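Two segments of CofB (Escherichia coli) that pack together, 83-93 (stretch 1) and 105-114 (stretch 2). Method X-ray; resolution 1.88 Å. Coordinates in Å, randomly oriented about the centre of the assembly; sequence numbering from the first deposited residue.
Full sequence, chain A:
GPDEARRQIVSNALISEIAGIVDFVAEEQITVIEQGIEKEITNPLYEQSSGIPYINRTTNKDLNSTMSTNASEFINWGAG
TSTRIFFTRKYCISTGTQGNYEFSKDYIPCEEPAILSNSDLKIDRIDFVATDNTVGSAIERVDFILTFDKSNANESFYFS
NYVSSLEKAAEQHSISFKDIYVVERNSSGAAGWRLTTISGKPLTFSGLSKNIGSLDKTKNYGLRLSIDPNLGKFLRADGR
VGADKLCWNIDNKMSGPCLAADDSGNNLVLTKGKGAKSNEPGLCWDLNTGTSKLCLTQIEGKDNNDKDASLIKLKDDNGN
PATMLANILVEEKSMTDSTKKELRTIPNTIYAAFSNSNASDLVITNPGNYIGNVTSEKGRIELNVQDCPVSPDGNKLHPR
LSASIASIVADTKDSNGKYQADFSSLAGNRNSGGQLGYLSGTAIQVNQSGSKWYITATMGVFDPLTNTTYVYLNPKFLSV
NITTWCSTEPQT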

ATOM      1  N   THR A  83      18.781  -0.714 -41.831  1.00 20.41           N
ATOM      2  CA  THR A  83      19.134  -0.764 -40.418  1.00 20.12           C
ATOM      3  C   THR A  83      17.941  -0.863 -39.480  1.00 23.04           C
ATOM      4  O   THR A  83      18.035  -1.499 -38.431  1.00 21.10           O
ATOM      5  N   ARG A  84      16.813  -0.255 -39.849  1.00 19.90           N
ATOM      6  CA  ARG A  84      15.676  -0.248 -38.934  1.00 19.41           C
ATOM      7  C   ARG A  84      15.182  -1.651 -38.597  1.00 19.97           C
ATOM      8  O   ARG A  84      14.683  -1.889 -37.490  1.00 19.00           O
ATOM      9  N   ILE A  85      15.324  -2.593 -39.523  1.00 20.89           N
ATOM     10  CA  ILE A  85      14.800  -3.936 -39.276  1.00 19.28           C
ATOM     11  C   ILE A  85      15.480  -4.625 -38.098  1.00 20.23           C
ATOM     12  O   ILE A  85      14.869  -5.452 -37.430  1.00 18.70           O
ATOM     13  N   PHE A  86      16.723  -4.262 -37.806  1.00 18.97           N
ATOM     14  CA  PHE A  86      17.429  -4.913 -36.699  1.00 17.87           C
ATOM     15  C   PHE A  86      17.058  -4.355 -35.322  1.00 17.13           C
ATOM     16  O   PHE A  86      17.386  -4.953 -34.296  1.00 20.60           O
ATOM     17  N   PHE A  87      16.372  -3.220 -35.303  1.00 16.95           N
ATOM     18  CA  PHE A  87      15.951  -2.604 -34.050  1.00 16.63           C
ATOM     19  C   PHE A  87      14.438  -2.602 -33.899  1.00 18.87           C
ATOM     20  O   PHE A  87      13.892  -1.919 -33.028  1.00 18.53           O
ATOM     21  N   THR A  88      13.768  -3.370 -34.750  1.00 17.69           N
ATOM     22  CA  THR A  88      12.316  -3.511 -34.647  1.00 16.38           C
ATOM     23  C   THR A  88      11.929  -4.988 -34.676  1.00 18.06           C
ATOM     24  O   THR A  88      12.727  -5.826 -35.054  1.00 15.53           O
ATOM     25  N   ARG A  89      10.712  -5.305 -34.252  1.00 17.10           N
ATOM     26  CA  ARG A  89      10.311  -6.710 -34.148  1.00 20.73           C
ATOM     27  C   ARG A  89      10.384  -7.448 -35.476  1.00 20.27           C
ATOM     28  O   ARG A  89      10.029  -6.905 -36.523  1.00 20.69           O
ATOM     29  N   LYS A  90      10.825  -8.697 -35.419  1.00 17.02           N
ATOM     30  CA  LYS A  90      10.799  -9.569 -36.586  1.00 20.80           C
ATOM     31  C   LYS A  90       9.395  -9.618 -37.211  1.00 22.00           C
ATOM     32  O   LYS A  90       9.251  -9.585 -38.430  1.00 21.26           O
ATOM     33  N   TYR A  91       8.363  -9.669 -36.373  1.00 20.47           N
ATOM     34  CA  TYR A  91       7.005  -9.803 -36.893  1.00 23.68           C
ATOM     35  C   TYR A  91       6.280  -8.476 -36.971  1.00 22.44           C
ATOM     36  O   TYR A  91       5.063  -8.410 -36.801  1.00 20.62           O
ATOM     37  N   CYS A  92       7.044  -7.417 -37.228  1.00 17.25           N
ATOM     38  CA  CYS A  92       6.478  -6.164 -37.712  1.00 19.96           C
ATOM     39  C   CYS A  92       5.622  -6.418 -38.958  1.00 24.82           C
ATOM     40  O   CYS A  92       4.693  -5.662 -39.245  1.00 22.52           O
ATOM     41  N   ILE A  93       5.963  -7.464 -39.707  1.00 21.22           N
ATOM     42  CA  ILE A  93       5.068  -7.984 -40.754  1.00 19.40           C
ATOM     43  C   ILE A  93       4.749  -9.439 -40.434  1.00 24.90           C
ATOM     44  O   ILE A  93       5.507 -10.100 -39.732  1.00 20.91           O
ATOM     45  N   LYS A 105       8.387  -6.044 -26.667  1.00 22.05           N
ATOM     46  CA  LYS A 105       7.838  -4.696 -26.735  1.00 26.28           C
ATOM     47  C   LYS A 105       8.485  -3.961 -27.899  1.00 30.33           C
ATOM     48  O   LYS A 105       9.578  -4.326 -28.308  1.00 28.52           O
ATOM     49  N   ASP A 106       7.852  -2.915 -28.419  1.00 21.29           N
ATOM     50  CA  ASP A 106       8.503  -2.090 -29.440  1.00 23.14           C
ATOM     51  C   ASP A 106       9.360  -0.996 -28.812  1.00 23.88           C
ATOM     52  O   ASP A 106       8.857  -0.149 -28.082  1.00 26.72           O
ATOM     53  N   TYR A 107      10.653  -1.001 -29.099  1.00 19.44           N
ATOM     54  CA  TYR A 107      11.497   0.107 -28.660  1.00 17.50           C
ATOM     55  C   TYR A 107      11.198   1.333 -29.498  1.00 22.96           C
ATOM     56  O   TYR A 107      11.055   2.443 -28.985  1.00 19.87           O
ATOM     57  N   ILE A 108      11.118   1.113 -30.808  1.00 19.78           N
ATOM     58  CA  ILE A 108      10.671   2.130 -31.744  1.00 20.89           C
ATOM     59  C   ILE A 108       9.615   1.487 -32.639  1.00 20.90           C
ATOM     60  O   ILE A 108       9.569   0.266 -32.762  1.00 19.54           O
ATOM     61  N   PRO A 109       8.767   2.309 -33.262  1.00 20.60           N
ATOM     62  CA  PRO A 109       7.694   1.764 -34.106  1.00 23.50           C
ATOM     63  C   PRO A 109       8.219   0.985 -35.311  1.00 22.66           C
ATOM     64  O   PRO A 109       9.283   1.307 -35.840  1.00 19.88           O
ATOM     65  N   CYS A 110       7.476  -0.028 -35.745  1.00 20.87           N
ATOM     66  CA  CYS A 110       7.815  -0.754 -36.958  1.00 23.92           C
ATOM     67  C   CYS A 110       8.037   0.195 -38.117  1.00 23.39           C
ATOM     68  O   CYS A 110       9.024   0.105 -38.851  1.00 21.27           O
ATOM     69  N   GLU A 111       7.099   1.115 -38.271  1.00 23.12           N
ATOM     70  CA  GLU A 111       7.163   2.087 -39.343  1.00 20.84           C
ATOM     71  C   GLU A 111       7.776   3.367 -38.802  1.00 22.62           C
ATOM     72  O   GLU A 111       7.339   3.868 -37.770  1.00 25.43           O
ATOM     73  N   GLU A 112       8.795   3.890 -39.478  1.00 23.76           N
ATOM     74  CA  GLU A 112       9.337   5.180 -39.073  1.00 25.82           C
ATOM     75  C   GLU A 112       8.225   6.209 -39.081  1.00 27.49           C
ATOM     76  O   GLU A 112       7.417   6.227 -40.009  1.00 27.78           O
ATOM     77  N   PRO A 113       8.164   7.050 -38.036  1.00 27.05           N
ATOM     78  CA  PRO A 113       7.204   8.156 -37.951  1.00 33.15           C
ATOM     79  C   PRO A 113       7.110   8.936 -39.262  1.00 32.69           C
ATOM     80  O   PRO A 113       8.120   9.396 -39.796  1.00 30.88           O
ATOM     81  N   ALA A 114       5.887   9.052 -39.771  1.00 31.59           N
ATOM     82  CA  ALA A 114       5.620   9.637 -41.082  1.00 36.48           C
ATOM     83  C   ALA A 114       6.252  11.011 -41.269  1.00 26.80           C
ATOM     84  O   ALA A 114       6.796  11.311 -42.331  1.00 31.58           O
TER

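A disulfide locks the two stretches covalently: Cys92 SG lies 2.0 Å from Cys110 SG, with chi3 of -78°, where the CA atoms of the two stretches come nearest (Cys92 CA to Cys110 CA, 5.6 Å). Both cysteines are m rotamers, and Cys92 points its CA-to-CB bond toward stretch 2. Two arginines, also directed toward stretch 2, supply the direct polar contacts. Arg84, extended with chi1 to chi3 all t, reaches the carbonyl of Pro109, which accepts from both NE (3.1 Å to O) and NH2 (2.9 Å to O); a weak bond joins Arg84 NE to Cys110 O at 3.4 Å. Its guanidinium is sandwiched, Ile108 CD1 over one face and Glu112 CA over the opposite one. Water 1 links Arg84 NH1 (2.9 Å from its O) to Glu112 OE1 (2.8 Å from its O). Arg89, m-t-m, bends so that NE meets Asp106 OD1 at 2.8 Å in a salt bridge, while water 5 joins Arg89 NH2 to Asp106 OD2. Between these polar groups, Ile108 (p, t) and Thr88 (p) point at each other's stretch, bringing Thr88 CG2 within 3.6 Å of Ile108 CG1. Thr88 OG1 bonds back to Arg84 O (2.9 Å), and water 3 donates to both Thr88 OG1 and Cys110 O.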

ATOM      1  CB  THR A  83      19.964   0.468 -40.043  1.00 21.93           C
ATOM      2  OG1 THR A  83      21.161   0.451 -40.829  1.00 30.29           O
ATOM      3  CG2 THR A  83      20.344   0.420 -38.560  1.00 29.30           C
ATOM      4  CB  ARG A  84      14.514   0.589 -39.499  1.00 21.63           C
ATOM      5  CG  ARG A  84      13.509   0.963 -38.410  1.00 21.41           C
ATOM      6  CD  ARG A  84      12.319   1.794 -38.918  1.00 17.89           C
ATOM      7  NE  ARG A  84      11.493   2.247 -37.795  1.00 17.60           N
ATOM      8  CZ  ARG A  84      11.698   3.375 -37.129  1.00 22.48           C
ATOM      9  NH1 ARG A  84      12.692   4.182 -37.484  1.00 20.54           N
ATOM     10  NH2 ARG A  84      10.911   3.699 -36.112  1.00 19.47           N
ATOM     11  CB  ILE A  85      14.915  -4.841 -40.525  1.00 26.67           C
ATOM     12  CG1 ILE A  85      16.353  -5.291 -40.753  1.00 33.37           C
ATOM     13  CG2 ILE A  85      14.343  -4.124 -41.763  1.00 24.92           C
ATOM     14  CD1 ILE A  85      16.484  -6.379 -41.801  1.00 40.82           C
ATOM     15  CB  PHE A  86      18.940  -4.804 -36.940  1.00 16.47           C
ATOM     16  CG  PHE A  86      19.355  -5.419 -38.242  1.00 24.18           C
ATOM     17  CD1 PHE A  86      19.508  -6.792 -38.344  1.00 26.71           C
ATOM     18  CD2 PHE A  86      19.522  -4.638 -39.386  1.00 22.28           C
ATOM     19  CE1 PHE A  86      19.862  -7.377 -39.549  1.00 30.79           C
ATOM     20  CE2 PHE A  86      19.880  -5.230 -40.596  1.00 21.08           C
ATOM     21  CZ  PHE A  86      20.042  -6.594 -40.672  1.00 30.55           C
ATOM     22  CB  PHE A  87      16.488  -1.185 -33.962  1.00 17.37           C
ATOM     23  CG  PHE A  87      17.977  -1.138 -33.936  1.00 17.86           C
ATOM     24  CD1 PHE A  87      18.658  -1.323 -32.742  1.00 25.23           C
ATOM     25  CD2 PHE A  87      18.696  -0.959 -35.109  1.00 17.00           C
ATOM     26  CE1 PHE A  87      20.042  -1.312 -32.708  1.00 27.04           C
ATOM     27  CE2 PHE A  87      20.080  -0.941 -35.093  1.00 21.28           C
ATOM     28  CZ  PHE A  87      20.761  -1.123 -33.885  1.00 20.95           C
ATOM     29  CB  THR A  88      11.585  -2.744 -35.772  1.00 18.97           C
ATOM     30  OG1 THR A  88      12.134  -3.110 -37.045  1.00 17.76           O
ATOM     31  CG2 THR A  88      11.746  -1.240 -35.564  1.00 19.47           C
ATOM     32  CB  ARG A  89       8.891  -6.823 -33.599  1.00 18.89           C
ATOM     33  CG  ARG A  89       8.724  -6.341 -32.164  1.00 22.13           C
ATOM     34  CD  ARG A  89       7.276  -6.523 -31.696  1.00 21.35           C
ATOM     35  NE  ARG A  89       6.328  -5.790 -32.542  1.00 24.16           N
ATOM     36  CZ  ARG A  89       5.501  -6.354 -33.423  1.00 22.01           C
ATOM     37  NH1 ARG A  89       5.493  -7.670 -33.588  1.00 20.45           N
ATOM     38  NH2 ARG A  89       4.679  -5.595 -34.146  1.00 24.86           N
ATOM     39  CB  LYS A  90      11.248 -10.972 -36.205  1.00 20.97           C
ATOM     40  CG  LYS A  90      11.161 -12.012 -37.321  1.00 24.04           C
ATOM     41  CD  LYS A  90      11.679 -13.361 -36.845  1.00 29.14           C
ATOM     42  CE  LYS A  90      11.758 -14.384 -37.979  1.00 40.92           C
ATOM     43  NZ  LYS A  90      12.822 -14.049 -38.977  1.00 42.87           N
ATOM     44  CB  TYR A  91       6.221 -10.827 -36.060  1.00 25.36           C
ATOM     45  CG  TYR A  91       6.803 -12.193 -36.297  1.00 23.41           C
ATOM     46  CD1 TYR A  91       6.650 -12.819 -37.531  1.00 26.04           C
ATOM     47  CD2 TYR A  91       7.577 -12.827 -35.327  1.00 28.30           C
ATOM     48  CE1 TYR A  91       7.218 -14.060 -37.786  1.00 26.06           C
ATOM     49  CE2 TYR A  91       8.149 -14.072 -35.571  1.00 29.49           C
ATOM     50  CZ  TYR A  91       7.959 -14.682 -36.799  1.00 32.67           C
ATOM     51  OH  TYR A  91       8.520 -15.907 -37.053  1.00 34.63           O
ATOM     52  CB  CYS A  92       7.578  -5.164 -38.038  1.00 24.74           C
ATOM     53  SG  CYS A  92       8.104  -4.207 -36.576  1.00 29.12           S
ATOM     54  CB  ILE A  93       5.672  -7.857 -42.182  1.00 20.99           C
ATOM     55  CG1 ILE A  93       7.024  -8.579 -42.281  1.00 19.61           C
ATOM     56  CG2 ILE A  93       5.776  -6.389 -42.572  1.00 23.98           C
ATOM     57  CD1 ILE A  93       7.765  -8.375 -43.621  1.00 24.20           C
ATOM     58  CB  LYS A 105       8.124  -3.953 -25.435  1.00 31.37           C
ATOM     59  CG  LYS A 105       9.642  -3.766 -25.218  1.00 38.66           C
ATOM     60  CD  LYS A 105       9.979  -3.058 -23.908  1.00 46.79           C
ATOM     61  CE  LYS A 105      11.474  -3.176 -23.569  1.00 37.73           C
ATOM     62  NZ  LYS A 105      11.731  -2.781 -22.149  1.00 29.39           N
ATOM     63  CB  ASP A 106       7.469  -1.448 -30.364  1.00 21.48           C
ATOM     64  CG  ASP A 106       6.651  -2.476 -31.116  1.00 26.59           C
ATOM     65  OD1 ASP A 106       7.247  -3.246 -31.895  1.00 25.28           O
ATOM     66  OD2 ASP A 106       5.422  -2.512 -30.921  1.00 30.38           O
ATOM     67  CB  TYR A 107      12.971  -0.275 -28.765  1.00 17.41           C
ATOM     68  CG  TYR A 107      13.329  -1.402 -27.838  1.00 20.49           C
ATOM     69  CD1 TYR A 107      13.705  -1.155 -26.512  1.00 20.70           C
ATOM     70  CD2 TYR A 107      13.278  -2.715 -28.274  1.00 18.79           C
ATOM     71  CE1 TYR A 107      14.030  -2.200 -25.652  1.00 20.00           C
ATOM     72  CE2 TYR A 107      13.595  -3.765 -27.425  1.00 22.32           C
ATOM     73  CZ  TYR A 107      13.966  -3.504 -26.121  1.00 25.70           C
ATOM     74  OH  TYR A 107      14.277  -4.560 -25.300  1.00 24.50           O
ATOM     75  CB  ILE A 108      11.827   2.685 -32.599  1.00 18.69           C
ATOM     76  CG1 ILE A 108      12.459   1.562 -33.426  1.00 20.32           C
ATOM     77  CG2 ILE A 108      12.882   3.352 -31.702  1.00 19.82           C
ATOM     78  CD1 ILE A 108      13.631   2.018 -34.319  1.00 17.10           C
ATOM     79  CB  PRO A 109       6.924   3.017 -34.559  1.00 24.24           C
ATOM     80  CG  PRO A 109       7.774   4.196 -34.176  1.00 31.31           C
ATOM     81  CD  PRO A 109       8.619   3.753 -33.020  1.00 21.84           C
ATOM     82  CB  CYS A 110       6.696  -1.740 -37.309  1.00 24.90           C
ATOM     83  SG  CYS A 110       6.522  -3.041 -36.071  1.00 30.25           S
ATOM     84  CB  GLU A 111       5.754   2.330 -39.893  1.00 29.28           C
ATOM     85  CG  GLU A 111       5.669   3.316 -41.027  1.00 34.78           C
ATOM     86  CD  GLU A 111       4.248   3.412 -41.571  1.00 36.40           C
ATOM     87  OE1 GLU A 111       3.397   2.584 -41.168  1.00 31.01           O
ATOM     88  OE2 GLU A 111       3.999   4.311 -42.399  1.00 43.85           O
ATOM     89  CB  GLU A 112      10.468   5.621 -40.000  1.00 28.55           C
ATOM     90  CG  GLU A 112      11.111   6.954 -39.583  1.00 26.85           C
ATOM     91  CD  GLU A 112      12.148   7.446 -40.579  1.00 35.02           C
ATOM     92  OE1 GLU A 112      13.363   7.305 -40.297  1.00 34.37           O
ATOM     93  OE2 GLU A 112      11.742   7.969 -41.643  1.00 35.70           O
ATOM     94  CB  PRO A 113       7.774   9.018 -36.826  1.00 32.52           C
ATOM     95  CG  PRO A 113       8.389   8.002 -35.893  1.00 26.69           C
ATOM     96  CD  PRO A 113       8.959   6.915 -36.800  1.00 28.28           C
ATOM     97  CB  ALA A 114       4.109   9.724 -41.308  1.00 34.18           C
TER
HETATM   98  O   HOH W   1      14.166   4.621 -39.940  1.00 24.40           O
HETATM   99  O   HOH W   2      11.570  -1.815 -31.529  1.00 22.79           O
HETATM  100  O   HOH W   3      10.941  -1.800 -39.260  1.00 29.32           O
HETATM  101  O   HOH W   4       9.391  -2.610 -33.164  1.00 19.75           O
HETATM  102  O   HOH W   5       4.063  -2.937 -33.291  1.00 30.60           O